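Local coordinates for cell wall binding protein cwp8 (Peptoclostridium difficile, PDB 5J6Q) that is an S-layer-associated cell wall protein that probably anchors to the bacterial cell wall through its CWB2 module, at residues L464-G469 and V490-G495; F416-V421 and F440-I445. All blocks are in the same frame, centred on the assembly; numbering follows the deposited sequence.

In the fold
Contact 1 and contact 2 are two strand pairings of one four-stranded parallel sheet in the CWB2 region, with their centres about 13 Å apart. Contact 2 joins 444-447 to 418-423, contact 1 joins 463-467 to 491-493, and the two inner strands, 418-423 and 463-467, bind the pairs together. Val421 N lies 2.8 Å from Glu465 O, and Val467 N lies 3.0 Å from Val421 O, both probable hydrogen bonds. Leu464 CD2 also packs against Ala419 CB at 3.5 Å. Along the chain contact 2 closes before contact 1 opens, and their centres lie about 43 Å (contact 1) and 41 Å (contact 2) from the centre of the chain.

Contact 1: residues L464-G469 and V490-G495; sequences LEIVGG and VERLAG
Ile466 carries the centre of this parallel pairing through both its backbone and its side chain. Its N-H points almost straight at Glu491 O (3.0 Å), and its carbonyl O accepts from Leu493 N at 2.9 Å; Gly468 N then bonds to Leu493 O (3.1 Å). With CG1 beside its own backbone N (chi1 -47°), Ile466 brings this carbon to 3.5 Å from Val490 CG1, the two side chains crossing at about a right angle. The closeness of this approach is doubtful, because Val490 is poorly ordered. Further along, Ile466 CG2 lies over one face of the Arg492 guanidinium, toward its rim.

The Arg492 chain runs extended to CD and then bends at chi3 (-54°), which turns NE aside. NH2 donates to Gly468 O at 2.9 Å in a bent bond, the oxygen lying 20° out of the guanidinium plane. The same carbonyl touches Ala494 CB at 3.4 Å. NH1 is held separately by Glu478 and by the carbonyl of Val473, so the group ties the turn after strand 463-467 to helix 475-484 and to the loop at Val473.

On the face carrying Glu465, Val467 and Leu493, the Glu465 and Glu491 side chains lie side by side and point the same way. Glu465 OE1 approaches Glu491 CB to 3.1 Å and also meets Leu493 CD1. Lys508 forms a salt bridge with Glu491 OE2 and a long, weak ion pair with Glu465 OE2, which would ease the repulsion between the carboxylates. Leu493 packs on helix 498-509, whereas Ile466 faces helix 475-484. Strand 463-467, helix 475-484 and strand 491-493 thus form a beta-alpha-beta unit at the edge of a parallel sheet flanked by helices.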
loop_
_atom_site.group_PDB
_atom_site.type_symbol
_atom_site.label_atom_id
_atom_site.label_comp_id
_atom_site.label_asym_id
_atom_site.label_seq_id
_atom_site.Cartn_x
_atom_site.Cartn_y
_atom_site.Cartn_z
ATOM N N LEU A 464 20.371 32.573 -27.086
ATOM C CA LEU A 464 18.985 32.574 -26.682
ATOM C C LEU A 464 18.110 31.512 -27.374
ATOM O O LEU A 464 18.400 31.052 -28.476
ATOM C CB LEU A 464 18.434 34.001 -26.969
ATOM C CG LEU A 464 19.281 35.125 -26.353
ATOM C CD1 LEU A 464 19.063 36.485 -27.052
ATOM C CD2 LEU A 464 18.933 35.217 -24.883
ATOM N N GLU A 465 17.032 31.120 -26.704
ATOM C CA GLU A 465 16.087 30.136 -27.245
ATOM C C GLU A 465 14.693 30.634 -26.898
ATOM O O GLU A 465 14.480 31.141 -25.796
ATOM C CB GLU A 465 16.351 28.732 -26.663
ATOM C CG GLU A 465 15.398 27.662 -27.176
ATOM C CD GLU A 465 16.045 26.685 -28.169
ATOM O OE1 GLU A 465 15.519 26.570 -29.285
ATOM O OE2 GLU A 465 17.057 26.030 -27.846
ATOM N N ILE A 466 13.769 30.542 -27.846
ATOM C CA ILE A 466 12.398 30.972 -27.606
ATOM C C ILE A 466 11.495 29.758 -27.402
ATOM O O ILE A 466 11.667 28.766 -28.116
ATOM C CB ILE A 466 11.900 31.807 -28.794
ATOM C CG1 ILE A 466 12.961 32.868 -29.172
ATOM C CG2 ILE A 466 10.592 32.470 -28.399
ATOM C CD1 ILE A 466 12.489 33.874 -30.233
ATOM N N VAL A 467 10.541 29.850 -26.457
ATOM C CA VAL A 467 9.614 28.756 -26.141
ATOM C C VAL A 467 8.204 29.351 -26.233
ATOM O O VAL A 467 7.812 30.163 -25.408
ATOM C CB VAL A 467 9.898 28.088 -24.746
ATOM C CG1 VAL A 467 8.891 26.943 -24.489
ATOM C CG2 VAL A 467 11.310 27.506 -24.703
ATOM N N GLY A 468 7.438 28.936 -27.248
ATOM C CA GLY A 468 6.103 29.483 -27.460
ATOM C C GLY A 468 5.990 29.844 -28.950
ATOM O O GLY A 468 6.997 30.055 -29.627
ATOM N N GLY A 469 4.775 29.872 -29.463
ATOM C CA GLY A 469 4.534 30.229 -30.853
ATOM C C GLY A 469 4.573 31.742 -31.046
ATOM O O GLY A 469 4.776 32.505 -30.096
ATOM N N VAL A 490 18.532 32.144 -33.475
ATOM C CA VAL A 490 17.720 31.800 -32.324
ATOM C C VAL A 490 16.645 30.818 -32.735
ATOM O O VAL A 490 15.781 31.134 -33.550
ATOM C CB VAL A 490 17.086 33.069 -31.708
ATOM C CG1 VAL A 490 16.148 32.689 -30.569
ATOM C CG2 VAL A 490 18.170 34.008 -31.196
ATOM N N GLU A 491 16.714 29.614 -32.190
ATOM C CA GLU A 491 15.715 28.595 -32.461
ATOM C C GLU A 491 14.467 28.844 -31.600
ATOM O O GLU A 491 14.549 29.435 -30.517
ATOM C CB GLU A 491 16.297 27.202 -32.166
ATOM C CG GLU A 491 15.397 26.051 -32.583
ATOM C CD GLU A 491 16.044 24.697 -32.333
ATOM O OE1 GLU A 491 15.307 23.699 -32.195
ATOM O OE2 GLU A 491 17.294 24.629 -32.275
ATOM N N ARG A 492 13.320 28.409 -32.107
ATOM C CA ARG A 492 12.042 28.511 -31.444
ATOM C C ARG A 492 11.476 27.083 -31.275
ATOM O O ARG A 492 11.404 26.343 -32.244
ATOM C CB ARG A 492 11.109 29.387 -32.304
ATOM C CG ARG A 492 9.621 29.272 -31.951
ATOM C CD ARG A 492 8.745 30.073 -32.939
ATOM N NE ARG A 492 9.124 31.486 -33.084
ATOM C CZ ARG A 492 8.585 32.486 -32.380
ATOM N NH1 ARG A 492 8.958 33.742 -32.598
ATOM N NH2 ARG A 492 7.665 32.232 -31.449
ATOM N N LEU A 493 11.145 26.691 -30.058
ATOM C CA LEU A 493 10.502 25.402 -29.763
ATOM C C LEU A 493 8.987 25.781 -29.593
ATOM O O LEU A 493 8.671 26.480 -28.637
ATOM C CB LEU A 493 11.046 24.744 -28.448
ATOM C CG LEU A 493 12.028 23.598 -28.640
ATOM C CD1 LEU A 493 13.272 23.967 -29.470
ATOM C CD2 LEU A 493 12.486 23.186 -27.285
ATOM N N ALA A 494 8.087 25.319 -30.480
ATOM C CA ALA A 494 6.702 25.706 -30.416
ATOM C C ALA A 494 5.814 24.653 -31.038
ATOM O O ALA A 494 5.942 24.398 -32.223
ATOM C CB ALA A 494 6.532 27.038 -31.169
ATOM N N GLY A 495 4.950 24.002 -30.258
ATOM C CA GLY A 495 4.022 23.046 -30.835
ATOM C C GLY A 495 2.658 23.704 -30.941
ATOM O O GLY A 495 2.458 24.783 -30.425
#

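Contact 2: residues F416-V421 and F440-I445; sequences FKTAFV and FGAPII
Phe416 and Pro443 make a CH-pi contact at the start of this pairing. Pro443 CD sits over one face of the phenyl ring, 3.7 Å from its centroid and displaced toward the rim, while Pro443 CG comes 3.5 Å from Phe416 CE1. Phe416 CG lies between the backbone N and the carbonyl carbon (chi1 61°), a rotation that goes with the ring lying over Pro443; Phe416 CB meets Gly441 O.

Two backbone hydrogen bonds fix the parallel register: Phe420 N donates to Pro443 O at 2.8 Å, and Ile445 N to Phe420 O at 2.7 Å. CA-H...O contacts accompany them, among them Ala442 CA to Thr418 O (3.3 Å) and Val421 CA to Ile445 O.

The remaining contacts are mostly apolar. Ala442 CB touches both Thr418, whose OG1 is 3.5 Å away, and the Phe420 ring, approaching CE1 obliquely at 3.9 Å. Ala419 CB rests on Pro443 CG, and the Val421 and Ile445 side chains cross obliquely, with CG2 of Val421 nearest CB of Ile445.

The strand pair lies between helices. Phe420 and Ile444 share one face and pack on helix 434-438, whereas Val421 and Ile445, together with Ala419, meet Leu459 of helix 453-459. Strand 444-447 forms one edge of the sheet, and strand 418-423 passes on to strand 463-467, bonding through the backbones of Ala419 and Val421.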
loop_
_atom_site.group_PDB
_atom_site.type_symbol
_atom_site.label_atom_id
_atom_site.label_comp_id
_atom_site.label_asym_id
_atom_site.label_seq_id
_atom_site.Cartn_x
_atom_site.Cartn_y
_atom_site.Cartn_z
ATOM N N PHE A 416 26.306 32.883 -17.080
ATOM C CA PHE A 416 25.490 31.934 -17.837
ATOM C C PHE A 416 25.581 32.169 -19.324
ATOM O O PHE A 416 25.614 33.313 -19.762
ATOM C CB PHE A 416 24.020 32.033 -17.394
ATOM C CG PHE A 416 23.430 33.401 -17.627
ATOM C CD1 PHE A 416 22.772 33.697 -18.807
ATOM C CD2 PHE A 416 23.530 34.387 -16.664
ATOM C CE1 PHE A 416 22.225 34.953 -19.016
ATOM C CE2 PHE A 416 22.981 35.642 -16.874
ATOM C CZ PHE A 416 22.332 35.917 -18.048
ATOM N N LYS A 417 25.600 31.092 -20.102
ATOM C CA LYS A 417 25.708 31.200 -21.570
ATOM C C LYS A 417 24.373 30.999 -22.295
ATOM O O LYS A 417 24.302 31.090 -23.522
ATOM C CB LYS A 417 26.713 30.155 -22.090
ATOM C CG LYS A 417 26.096 28.773 -22.300
ATOM C CD LYS A 417 26.556 28.118 -23.595
ATOM C CE LYS A 417 26.353 29.020 -24.790
ATOM N NZ LYS A 417 25.355 28.466 -25.742
ATOM N N THR A 418 23.318 30.714 -21.543
ATOM C CA THR A 418 22.015 30.482 -22.137
ATOM C C THR A 418 20.922 31.270 -21.439
ATOM O O THR A 418 20.996 31.580 -20.235
ATOM C CB THR A 418 21.702 28.968 -22.105
ATOM O OG1 THR A 418 20.295 28.782 -22.111
ATOM C CG2 THR A 418 22.246 28.285 -20.859
ATOM N N ALA A 419 19.908 31.626 -22.224
ATOM C CA ALA A 419 18.761 32.323 -21.698
ATOM C C ALA A 419 17.530 31.938 -22.537
ATOM O O ALA A 419 17.655 31.618 -23.722
ATOM C CB ALA A 419 18.991 33.805 -21.710
ATOM N N PHE A 420 16.364 31.932 -21.903
ATOM C CA PHE A 420 15.129 31.488 -22.549
ATOM C C PHE A 420 14.167 32.611 -22.644
ATOM O O PHE A 420 14.100 33.391 -21.703
ATOM C CB PHE A 420 14.461 30.361 -21.706
ATOM C CG PHE A 420 15.159 29.071 -21.956
ATOM C CD1 PHE A 420 16.027 28.542 -21.016
ATOM C CD2 PHE A 420 15.021 28.415 -23.172
ATOM C CE1 PHE A 420 16.738 27.398 -21.293
ATOM C CE2 PHE A 420 15.742 27.258 -23.441
ATOM C CZ PHE A 420 16.591 26.763 -22.505
ATOM N N VAL A 421 13.406 32.701 -23.725
ATOM C CA VAL A 421 12.418 33.792 -23.850
ATOM C C VAL A 421 11.084 33.230 -24.079
ATOM O O VAL A 421 10.911 32.385 -24.943
ATOM C CB VAL A 421 12.751 34.792 -24.997
ATOM C CG1 VAL A 421 11.498 35.567 -25.405
ATOM C CG2 VAL A 421 13.822 35.759 -24.523
ATOM N N PHE A 440 20.838 24.822 -15.708
ATOM C CA PHE A 440 21.973 25.466 -16.350
ATOM C C PHE A 440 22.107 26.917 -15.982
ATOM O O PHE A 440 22.830 27.592 -16.683
ATOM C CB PHE A 440 21.871 25.352 -17.902
ATOM C CG PHE A 440 22.201 23.986 -18.448
ATOM C CD1 PHE A 440 21.235 23.012 -18.545
ATOM C CD2 PHE A 440 23.490 23.667 -18.831
ATOM C CE1 PHE A 440 21.546 21.752 -19.009
ATOM C CE2 PHE A 440 23.796 22.398 -19.299
ATOM C CZ PHE A 440 22.816 21.449 -19.383
ATOM N N GLY A 441 21.446 27.422 -14.934
ATOM C CA GLY A 441 21.612 28.829 -14.600
ATOM C C GLY A 441 21.042 29.768 -15.659
ATOM O O GLY A 441 21.246 30.982 -15.599
ATOM N N ALA A 442 20.300 29.205 -16.620
ATOM C CA ALA A 442 19.673 29.983 -17.682
ATOM C C ALA A 442 18.459 30.756 -17.214
ATOM O O ALA A 442 17.535 30.192 -16.617
ATOM C CB ALA A 442 19.275 29.070 -18.816
ATOM N N PRO A 443 18.447 32.088 -17.394
ATOM C CA PRO A 443 17.276 32.841 -16.976
ATOM C C PRO A 443 16.117 32.579 -17.925
ATOM O O PRO A 443 16.285 32.127 -19.073
ATOM C CB PRO A 443 17.762 34.303 -17.010
ATOM C CG PRO A 443 18.977 34.281 -17.885
ATOM C CD PRO A 443 19.599 32.968 -17.647
ATOM N N ILE A 444 14.929 32.924 -17.454
ATOM C CA ILE A 444 13.763 32.746 -18.245
ATOM C C ILE A 444 13.215 34.125 -18.298
ATOM O O ILE A 444 12.711 34.620 -17.293
ATOM C CB ILE A 444 12.753 31.770 -17.569
ATOM C CG1 ILE A 444 13.248 30.302 -17.673
ATOM C CG2 ILE A 444 11.404 31.932 -18.218
ATOM C CD1 ILE A 444 12.429 29.372 -16.725
ATOM N N ILE A 445 13.274 34.738 -19.469
ATOM C CA ILE A 445 12.834 36.103 -19.584
ATOM C C ILE A 445 11.467 36.062 -20.164
ATOM O O ILE A 445 11.247 35.395 -21.179
ATOM C CB ILE A 445 13.868 36.843 -20.493
ATOM C CG1 ILE A 445 15.302 36.786 -19.849
ATOM C CG2 ILE A 445 13.409 38.280 -20.711
ATOM C CD1 ILE A 445 15.317 37.391 -18.404
#